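Local coordinates for syndapin (Drosophila melanogaster, PDB 3I2W), which binds membrane phospholipids through its dimeric F-BAR domain and probably acts in endocytosis, regulating the internalization of plasma membrane proteins, at the interface of chains A and B. Sequence-based numbering; all coordinates share one arbitrary frame. Chains: chain A/B, Syndapin.

Contact 1: the interface of chains A and B. Residues chain A 134, 137, 197, 200-201, 204; chain B 283-284.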
# COMPACT_ATOMS: atom_id res chain seq x y z
N LEU A 134 -41.04 -49.34 -16.75
CA LEU A 134 -40.73 -49.52 -15.35
C LEU A 134 -42.01 -49.36 -14.61
O LEU A 134 -42.18 -49.94 -13.54
CB LEU A 134 -39.69 -48.52 -14.85
CG LEU A 134 -39.32 -48.86 -13.41
CD1 LEU A 134 -37.90 -49.43 -13.24
CD2 LEU A 134 -39.57 -47.64 -12.49
N VAL A 137 -43.67 -52.72 -14.92
CA VAL A 137 -43.18 -53.57 -13.86
C VAL A 137 -43.82 -53.21 -12.50
O VAL A 137 -44.22 -54.09 -11.74
CB VAL A 137 -41.65 -53.59 -13.80
CG1 VAL A 137 -41.17 -54.35 -12.56
CG2 VAL A 137 -41.11 -54.22 -15.06
N ILE A 197 -40.98 -57.62 -16.70
CA ILE A 197 -39.60 -57.85 -16.49
C ILE A 197 -38.87 -58.29 -17.77
O ILE A 197 -37.89 -57.66 -18.17
CB ILE A 197 -39.41 -58.87 -15.41
CG1 ILE A 197 -39.68 -58.22 -14.06
CG2 ILE A 197 -38.01 -59.44 -15.51
CD1 ILE A 197 -39.08 -58.95 -12.89
N ILE A 200 -38.72 -55.09 -20.18
CA ILE A 200 -37.81 -54.07 -19.74
C ILE A 200 -36.44 -54.64 -19.94
O ILE A 200 -35.66 -54.07 -20.69
CB ILE A 200 -38.08 -53.59 -18.30
CG1 ILE A 200 -37.67 -52.11 -18.19
CG2 ILE A 200 -37.48 -54.53 -17.22
CD1 ILE A 200 -37.84 -51.46 -16.77
N THR A 201 -36.16 -55.80 -19.36
CA THR A 201 -34.82 -56.38 -19.49
C THR A 201 -34.34 -56.32 -20.93
O THR A 201 -33.15 -56.15 -21.17
CB THR A 201 -34.73 -57.78 -18.91
OG1 THR A 201 -35.02 -57.68 -17.52
CG2 THR A 201 -33.32 -58.35 -19.00
N ASN A 204 -33.26 -52.39 -21.74
CA ASN A 204 -32.07 -51.91 -21.09
C ASN A 204 -30.97 -51.54 -22.02
O ASN A 204 -30.68 -50.36 -22.16
CB ASN A 204 -31.63 -52.90 -20.01
CG ASN A 204 -32.72 -53.12 -18.98
OD1 ASN A 204 -33.67 -52.31 -18.89
ND2 ASN A 204 -32.62 -54.20 -18.23
N TRP B 283 -31.05 -53.50 -12.13
CA TRP B 283 -32.22 -53.44 -12.92
C TRP B 283 -33.38 -54.15 -12.22
O TRP B 283 -33.17 -54.84 -11.23
CB TRP B 283 -31.81 -54.06 -14.24
CG TRP B 283 -30.59 -53.33 -14.72
CD1 TRP B 283 -29.30 -53.71 -14.57
CD2 TRP B 283 -30.56 -52.03 -15.34
NE1 TRP B 283 -28.47 -52.75 -15.10
CE2 TRP B 283 -29.22 -51.71 -15.57
CE3 TRP B 283 -31.56 -51.11 -15.72
CZ2 TRP B 283 -28.84 -50.54 -16.19
CZ3 TRP B 283 -31.18 -49.96 -16.32
CH2 TRP B 283 -29.83 -49.68 -16.56
N PRO B 284 -34.62 -53.97 -12.68
CA PRO B 284 -35.62 -54.71 -11.92
C PRO B 284 -35.55 -56.21 -12.12
O PRO B 284 -35.31 -56.68 -13.22
CB PRO B 284 -36.94 -54.18 -12.47
CG PRO B 284 -36.60 -53.43 -13.70
CD PRO B 284 -35.24 -52.94 -13.53
O HOH W 1 -34.28 -55.27 -15.78
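B:Pro284 lies against helices 114-149 and 185-240 of chain A, with its ring pressed to A:Ile200. This is part of the homodimer interface of the EFC/F-BAR domain, a helical module that binds membranes. The segment that brings B:Pro284 in is a loop near the C-terminal end of the chain. B:Pro284 hides 90 Å² of its surface here, far more than its neighbours. CG of B:Pro284 meets the CG2 methyl of A:Ile200 tip to tip at 3.8 Å. CD1 of A:Ile200 is 3.9 Å from CG of B:Pro284. With chi1 at -149° (measured to CG1), A:Ile200 has CG2 between the backbone N and the carbonyl carbon, facing the proline. A:Leu134 and A:Val137, from the other helix, flank the proline ring more loosely.

A:Asn204 and B:Trp283 form the second pair. Their side chains run past each other in opposite directions. The amide lies over the rim of one indole face, with the two planes 30° apart. CG of A:Asn204 is 4.0 Å from CE3 of B:Trp283.

A water links the chains. A:Asn204 ND2 meets water 1 at 3.1 Å, with an angle of 159° at the hydrogen. The same water is 3.1 Å from the carbonyl O of B:Pro284. OG1 of A:Thr201 also reaches water 1 and donates to the carbonyl O of A:Ile197 at 2.9 Å.

Contact 2: the interface of chains A and B. Residues chain A 286, 288; chain B 144, 190, 193-194, 197.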
# COMPACT_ATOMS: atom_id res chain seq x y z
N PHE A 286 33.16 53.44 10.98
CA PHE A 286 32.75 54.77 11.38
C PHE A 286 31.69 55.32 10.41
O PHE A 286 32.01 55.53 9.25
CB PHE A 286 33.98 55.66 11.40
CG PHE A 286 33.72 57.04 11.90
CD1 PHE A 286 33.97 57.36 13.22
CD2 PHE A 286 33.23 58.02 11.04
CE1 PHE A 286 33.73 58.64 13.68
CE2 PHE A 286 32.98 59.31 11.49
CZ PHE A 286 33.23 59.62 12.82
N GLU A 288 29.51 58.59 9.46
CA GLU A 288 29.40 60.03 9.62
C GLU A 288 27.99 60.55 10.00
O GLU A 288 27.04 59.79 10.24
CB GLU A 288 29.93 60.74 8.37
CG GLU A 288 30.47 62.17 8.60
CD GLU A 288 31.05 62.40 10.02
OE1 GLU A 288 32.28 62.31 10.21
OE2 GLU A 288 30.28 62.69 10.96
N TYR B 144 27.30 60.36 19.61
CA TYR B 144 28.12 61.27 18.83
C TYR B 144 27.31 61.92 17.75
O TYR B 144 27.71 62.88 17.14
CB TYR B 144 29.30 60.54 18.22
CG TYR B 144 29.85 61.18 16.97
CD1 TYR B 144 30.82 62.18 17.02
CD2 TYR B 144 29.41 60.80 15.70
CE1 TYR B 144 31.34 62.79 15.85
CE2 TYR B 144 29.94 61.40 14.51
CZ TYR B 144 30.90 62.40 14.61
OH TYR B 144 31.42 63.00 13.46
N ARG B 190 33.55 62.18 18.82
CA ARG B 190 34.21 61.62 17.67
C ARG B 190 35.33 60.72 18.18
O ARG B 190 35.54 59.61 17.69
CB ARG B 190 34.75 62.69 16.73
CG ARG B 190 35.20 62.11 15.37
CD ARG B 190 35.53 63.11 14.26
NE ARG B 190 34.34 63.83 13.79
CZ ARG B 190 34.10 65.12 14.07
NH1 ARG B 190 34.96 65.82 14.83
NH2 ARG B 190 33.00 65.72 13.60
N TYR B 193 34.05 57.37 19.80
CA TYR B 193 33.53 56.56 18.73
C TYR B 193 34.69 55.88 17.96
O TYR B 193 34.80 54.66 17.97
CB TYR B 193 32.55 57.40 17.89
CG TYR B 193 31.78 56.72 16.79
CD1 TYR B 193 31.50 55.35 16.78
CD2 TYR B 193 31.29 57.47 15.74
CE1 TYR B 193 30.77 54.77 15.70
CE2 TYR B 193 30.59 56.91 14.67
CZ TYR B 193 30.34 55.57 14.65
OH TYR B 193 29.63 55.08 13.59
N GLU B 194 35.60 56.64 17.38
CA GLU B 194 36.82 56.10 16.77
C GLU B 194 37.55 55.12 17.66
O GLU B 194 38.18 54.23 17.19
CB GLU B 194 37.78 57.22 16.40
CG GLU B 194 37.36 58.04 15.15
CD GLU B 194 38.03 59.43 15.11
OE1 GLU B 194 38.94 59.68 15.95
OE2 GLU B 194 37.66 60.25 14.24
N ILE B 197 35.33 51.76 17.67
CA ILE B 197 35.55 51.06 16.43
C ILE B 197 36.91 50.36 16.35
O ILE B 197 37.02 49.19 15.99
CB ILE B 197 35.34 51.95 15.28
CG1 ILE B 197 33.84 52.03 15.05
CG2 ILE B 197 35.96 51.32 14.07
CD1 ILE B 197 33.39 53.09 14.16
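A:Phe286 inserts its ring among B:Tyr144, B:Arg190, B:Tyr193 and B:Glu194. This is a tail-to-helix contact of the F-BAR homodimer: a C-terminal loop of chain A lies on helices 114-159 and 169-240 of chain B. The apolar part centres on A:Phe286, which hides 109 Å². Its CG is anti to the backbone N (chi1 -176°), and this carries the ring toward the two helices. One face of the phenylalanine, toward its rim, receives the CD2-CE2 side of B:Tyr193. CE1 of A:Phe286 is 3.4 Å from CD2 of B:Tyr193. B:Tyr144 crosses the phenylalanine at about a right angle, with its CZ 4.0 Å from A:Phe286 CZ. CG of B:Arg190 packs near CZ and CE1, and CG of B:Glu194 along the CD1-CE1 side. CD1 of B:Ile197 packs against CB.

The polar part joins B:Tyr144 to A:Glu288. The phenol OH of B:Tyr144 donates to OE2 of A:Glu288 at 2.8 Å, and OE2 accepts with its syn lone pair. That oxygen lies at the edge of the tyrosine ring, in its plane. B:Arg190 makes weak hydrogen bonds to the same OH through NE and NH2. Its charge may favour the nearby carboxylate. A phenylalanine in place of B:Tyr144 would probably leave the A:Glu288 carboxylate without its phenol donor.

Contact 3: the interface of chains A and B. Residues chain A 44, 48, 52; chain B 30, 33-34, 37.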
# COMPACT_ATOMS: atom_id res chain seq x y z
N SER A 44 -3.80 3.94 -1.68
CA SER A 44 -3.07 4.13 -0.45
C SER A 44 -1.64 4.62 -0.61
O SER A 44 -1.21 5.57 0.05
CB SER A 44 -3.04 2.82 0.28
OG SER A 44 -4.25 2.73 0.95
N TRP A 48 -0.31 8.41 0.52
CA TRP A 48 0.81 8.47 1.43
C TRP A 48 1.90 9.27 0.77
O TRP A 48 2.53 10.12 1.39
CB TRP A 48 1.30 7.06 1.69
CG TRP A 48 2.44 6.93 2.57
CD1 TRP A 48 2.44 6.94 3.95
CD2 TRP A 48 3.79 6.70 2.18
NE1 TRP A 48 3.72 6.75 4.41
CE2 TRP A 48 4.56 6.60 3.35
CE3 TRP A 48 4.43 6.58 0.94
CZ2 TRP A 48 5.93 6.39 3.31
CZ3 TRP A 48 5.82 6.36 0.91
CH2 TRP A 48 6.53 6.27 2.06
N TRP A 52 3.35 12.90 2.50
CA TRP A 52 4.74 13.07 2.93
C TRP A 52 5.51 13.93 1.98
O TRP A 52 6.50 14.53 2.35
CB TRP A 52 5.45 11.73 3.17
CG TRP A 52 4.87 11.16 4.37
CD1 TRP A 52 3.85 10.27 4.44
CD2 TRP A 52 5.12 11.59 5.72
NE1 TRP A 52 3.48 10.07 5.75
CE2 TRP A 52 4.25 10.87 6.55
CE3 TRP A 52 6.02 12.49 6.30
CZ2 TRP A 52 4.27 10.99 7.92
CZ3 TRP A 52 6.02 12.62 7.66
CH2 TRP A 52 5.14 11.87 8.46
N LEU B 30 6.76 8.43 9.19
CA LEU B 30 6.59 8.12 7.79
C LEU B 30 6.72 6.61 7.63
O LEU B 30 5.91 6.00 6.95
CB LEU B 30 7.62 8.90 6.96
CG LEU B 30 7.83 8.71 5.46
CD1 LEU B 30 8.57 9.84 4.75
CD2 LEU B 30 8.60 7.44 5.18
N GLU B 33 3.83 4.64 8.93
CA GLU B 33 2.72 4.83 8.06
C GLU B 33 2.76 3.91 6.88
O GLU B 33 1.75 3.31 6.59
CB GLU B 33 2.53 6.28 7.70
CG GLU B 33 1.50 6.87 8.66
CD GLU B 33 1.30 8.40 8.65
OE1 GLU B 33 1.32 9.04 7.59
OE2 GLU B 33 1.09 8.96 9.75
N ARG B 34 3.89 3.75 6.21
CA ARG B 34 4.02 2.83 5.10
C ARG B 34 3.73 1.42 5.59
O ARG B 34 3.07 0.63 4.92
CB ARG B 34 5.45 2.90 4.59
CG ARG B 34 5.85 1.94 3.46
CD ARG B 34 4.87 1.94 2.32
NE ARG B 34 5.33 1.12 1.24
CZ ARG B 34 6.12 1.52 0.27
NH1 ARG B 34 6.54 2.76 0.22
NH2 ARG B 34 6.48 0.68 -0.68
N ILE B 37 0.11 0.67 5.63
CA ILE B 37 -0.31 0.37 4.31
C ILE B 37 0.03 -1.08 3.93
O ILE B 37 -0.79 -1.76 3.30
CB ILE B 37 0.20 1.39 3.32
CG1 ILE B 37 -0.69 2.60 3.42
CG2 ILE B 37 0.17 0.87 1.91
CD1 ILE B 37 -0.03 3.88 3.02
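A:Trp48 and A:Trp52 lie across B:Leu30 and B:Glu33 where helix 11-58 of one chain packs on helix 11-58 of the other. This helix pair belongs to the core of the F-BAR homodimer.

Apolar packing dominates. A:Trp48 hides 73 Å² and extends with CG anti to the backbone N (chi1 179°), which sends the indole toward chain B. B:Leu30 crosses it at about a right angle, with methyl CD2 against CZ2 of A:Trp48. CB of B:Arg34 lies over one indole face, 3.7 Å from CZ2 of A:Trp48. CD1 of A:Trp52, from the same chain, lies over the opposite face. Further along, CD1 of B:Ile37 rests 3.7 Å from CB of A:Trp48 and also touches the carbonyl O of A:Ser44.

Ring contacts continue at A:Trp52. CB of B:Leu30 sits over the centre of the six-membered ring of A:Trp52, 3.8 Å from the centroid, in a CH-pi contact.

Two indole N-H groups supply polar contacts. NE1 of A:Trp48 makes a weak hydrogen bond to the carbonyl O of B:Leu30. The A:Trp52 side chain crosses that of B:Glu33 at about a right angle, with ring and carboxylate planes 55° apart. An alanine at A:Trp52 would probably open a gap over B:Leu30 and leave the B:Glu33 carboxylate without its indole donor. NE1 of A:Trp52 donates at 3.0 Å to OE1 of B:Glu33, which lies 11° from the indole plane but is met from above its own carboxylate plane.

Contact 4: the interface of chains A and B. Residues chain A 37-38, 41, 83, 242; chain B 41, 45, 79, 83.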
# COMPACT_ATOMS: atom_id res chain seq x y z
N ILE A 37 -8.79 -4.74 -4.42
CA ILE A 37 -7.73 -4.79 -3.45
C ILE A 37 -6.44 -4.25 -4.03
O ILE A 37 -5.72 -3.55 -3.34
CB ILE A 37 -7.58 -6.23 -2.94
CG1 ILE A 37 -8.79 -6.56 -2.08
CG2 ILE A 37 -6.38 -6.41 -2.07
CD1 ILE A 37 -8.94 -8.00 -1.69
N GLU A 38 -6.14 -4.53 -5.27
CA GLU A 38 -4.87 -4.05 -5.82
C GLU A 38 -5.00 -2.54 -5.91
O GLU A 38 -4.07 -1.77 -5.59
CB GLU A 38 -4.59 -4.64 -7.23
CG GLU A 38 -4.43 -6.17 -7.30
CD GLU A 38 -3.29 -6.65 -6.42
OE1 GLU A 38 -2.18 -6.19 -6.69
OE2 GLU A 38 -3.46 -7.46 -5.47
N TYR A 41 -4.33 -0.82 -2.58
CA TYR A 41 -2.94 -0.67 -2.28
C TYR A 41 -2.39 0.52 -3.03
O TYR A 41 -1.68 1.31 -2.49
CB TYR A 41 -2.23 -1.94 -2.70
CG TYR A 41 -0.78 -2.05 -2.28
CD1 TYR A 41 -0.38 -1.71 -1.02
CD2 TYR A 41 0.15 -2.51 -3.15
CE1 TYR A 41 0.90 -1.80 -0.67
CE2 TYR A 41 1.43 -2.59 -2.81
CZ TYR A 41 1.82 -2.24 -1.59
OH TYR A 41 3.13 -2.41 -1.25
N HIS A 83 0.53 -1.96 -9.54
CA HIS A 83 -0.65 -2.59 -9.10
C HIS A 83 -1.82 -2.06 -9.89
O HIS A 83 -2.85 -2.73 -10.02
CB HIS A 83 -0.81 -2.42 -7.60
CG HIS A 83 0.10 -3.32 -6.83
ND1 HIS A 83 1.40 -2.99 -6.52
CD2 HIS A 83 -0.07 -4.59 -6.39
CE1 HIS A 83 1.98 -4.00 -5.92
NE2 HIS A 83 1.10 -4.98 -5.82
N LEU A 242 4.60 -11.23 -10.23
CA LEU A 242 5.56 -10.19 -10.01
C LEU A 242 6.88 -10.44 -10.72
O LEU A 242 7.42 -9.50 -11.25
CB LEU A 242 5.72 -9.92 -8.54
CG LEU A 242 4.46 -9.37 -7.83
CD1 LEU A 242 4.69 -9.27 -6.35
CD2 LEU A 242 3.94 -8.00 -8.37
N TYR B 41 -2.77 -4.18 3.22
CA TYR B 41 -2.94 -4.81 1.96
C TYR B 41 -3.04 -6.28 2.31
O TYR B 41 -3.96 -6.96 1.87
CB TYR B 41 -1.72 -4.51 1.06
CG TYR B 41 -1.54 -5.29 -0.27
CD1 TYR B 41 -2.60 -5.55 -1.14
CD2 TYR B 41 -0.29 -5.72 -0.66
CE1 TYR B 41 -2.42 -6.25 -2.35
CE2 TYR B 41 -0.08 -6.42 -1.88
CZ TYR B 41 -1.16 -6.69 -2.70
OH TYR B 41 -0.94 -7.32 -3.91
N LEU B 45 -6.02 -8.98 1.62
CA LEU B 45 -5.79 -10.18 0.91
C LEU B 45 -6.27 -11.37 1.70
O LEU B 45 -6.80 -12.31 1.15
CB LEU B 45 -4.29 -10.34 0.61
CG LEU B 45 -3.77 -9.48 -0.52
CD1 LEU B 45 -2.30 -9.59 -0.60
CD2 LEU B 45 -4.37 -9.81 -1.85
N ILE B 79 1.56 -13.92 -0.59
CA ILE B 79 1.89 -12.56 -0.89
C ILE B 79 1.73 -11.75 0.38
O ILE B 79 2.60 -10.89 0.72
CB ILE B 79 1.05 -11.95 -2.01
CG1 ILE B 79 1.52 -12.45 -3.36
CG2 ILE B 79 1.22 -10.44 -1.99
CD1 ILE B 79 2.89 -12.00 -3.64
N HIS B 83 4.11 -9.24 2.57
CA HIS B 83 3.91 -7.87 2.99
C HIS B 83 3.91 -7.70 4.51
O HIS B 83 4.30 -6.65 4.96
CB HIS B 83 2.74 -7.20 2.29
CG HIS B 83 3.01 -6.85 0.86
ND1 HIS B 83 3.06 -7.79 -0.14
CD2 HIS B 83 3.24 -5.66 0.27
CE1 HIS B 83 3.34 -7.20 -1.29
NE2 HIS B 83 3.45 -5.90 -1.06
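A:Tyr41 and B:Tyr41 stack face to face at the centre of the F-BAR homodimer, each from its own helix 11-58. Their ring centroids are 4.3 Å apart and the planes differ by 10°. CD2 of B:Tyr41 lies over the centre of the A:Tyr41 ring. In return, CG of A:Tyr41 lies over the rim of the B:Tyr41 ring. CD1 of B:Leu45 covers the other face of B:Tyr41. Both tyrosines place CG anti to the backbone N (chi1 -171° in A:Tyr41), and this brings the rings together between the helices.

B:His83 stands edge-to-face with A:Tyr41, the planes 89° apart. Its NE2-CD2 edge points at the A:Tyr41 ring near the hydroxyl end, with OH of A:Tyr41 3.5 Å from NE2 of B:His83. Its imidazole also has CD2 of B:Tyr41 over its centre. ND1 of B:His83 donates to the carbonyl O of B:Ile79 at 3.3 Å. That bond lies in the imidazole plane and is likely to limit rotation of the ring.

A:Ile37 crosses B:Tyr41 at about a right angle. Its CG2 methyl packs on CE1 of B:Tyr41 and CD2 of B:Leu45.

A:Glu38 meets the end of B:Tyr41 with its carboxylate turned well out of the ring plane. The phenol OH of B:Tyr41 donates to the syn lone pair of A:Glu38 OE2 at 3.0 Å.

Contacts 3 and 4 form the dimer core, with centres of C-alpha atoms about 15 Å apart. Both use helix 11-58 of each chain. Ile37 serves in both, from chain B in contact 3 and from chain A in contact 4. Contacts 1 and 2 are neighbouring pieces of one tail-to-helix interaction, taken from opposite copies, so they lie about 135 Å apart at opposite ends. The tail meets helices 114-149 and 185-240 in chain A, 114-159 and 169-240 in chain B. Ile197 occurs in both. By the two-fold symmetry each contact has a twin. The exchanged tails probably tie the distal helices to the partner.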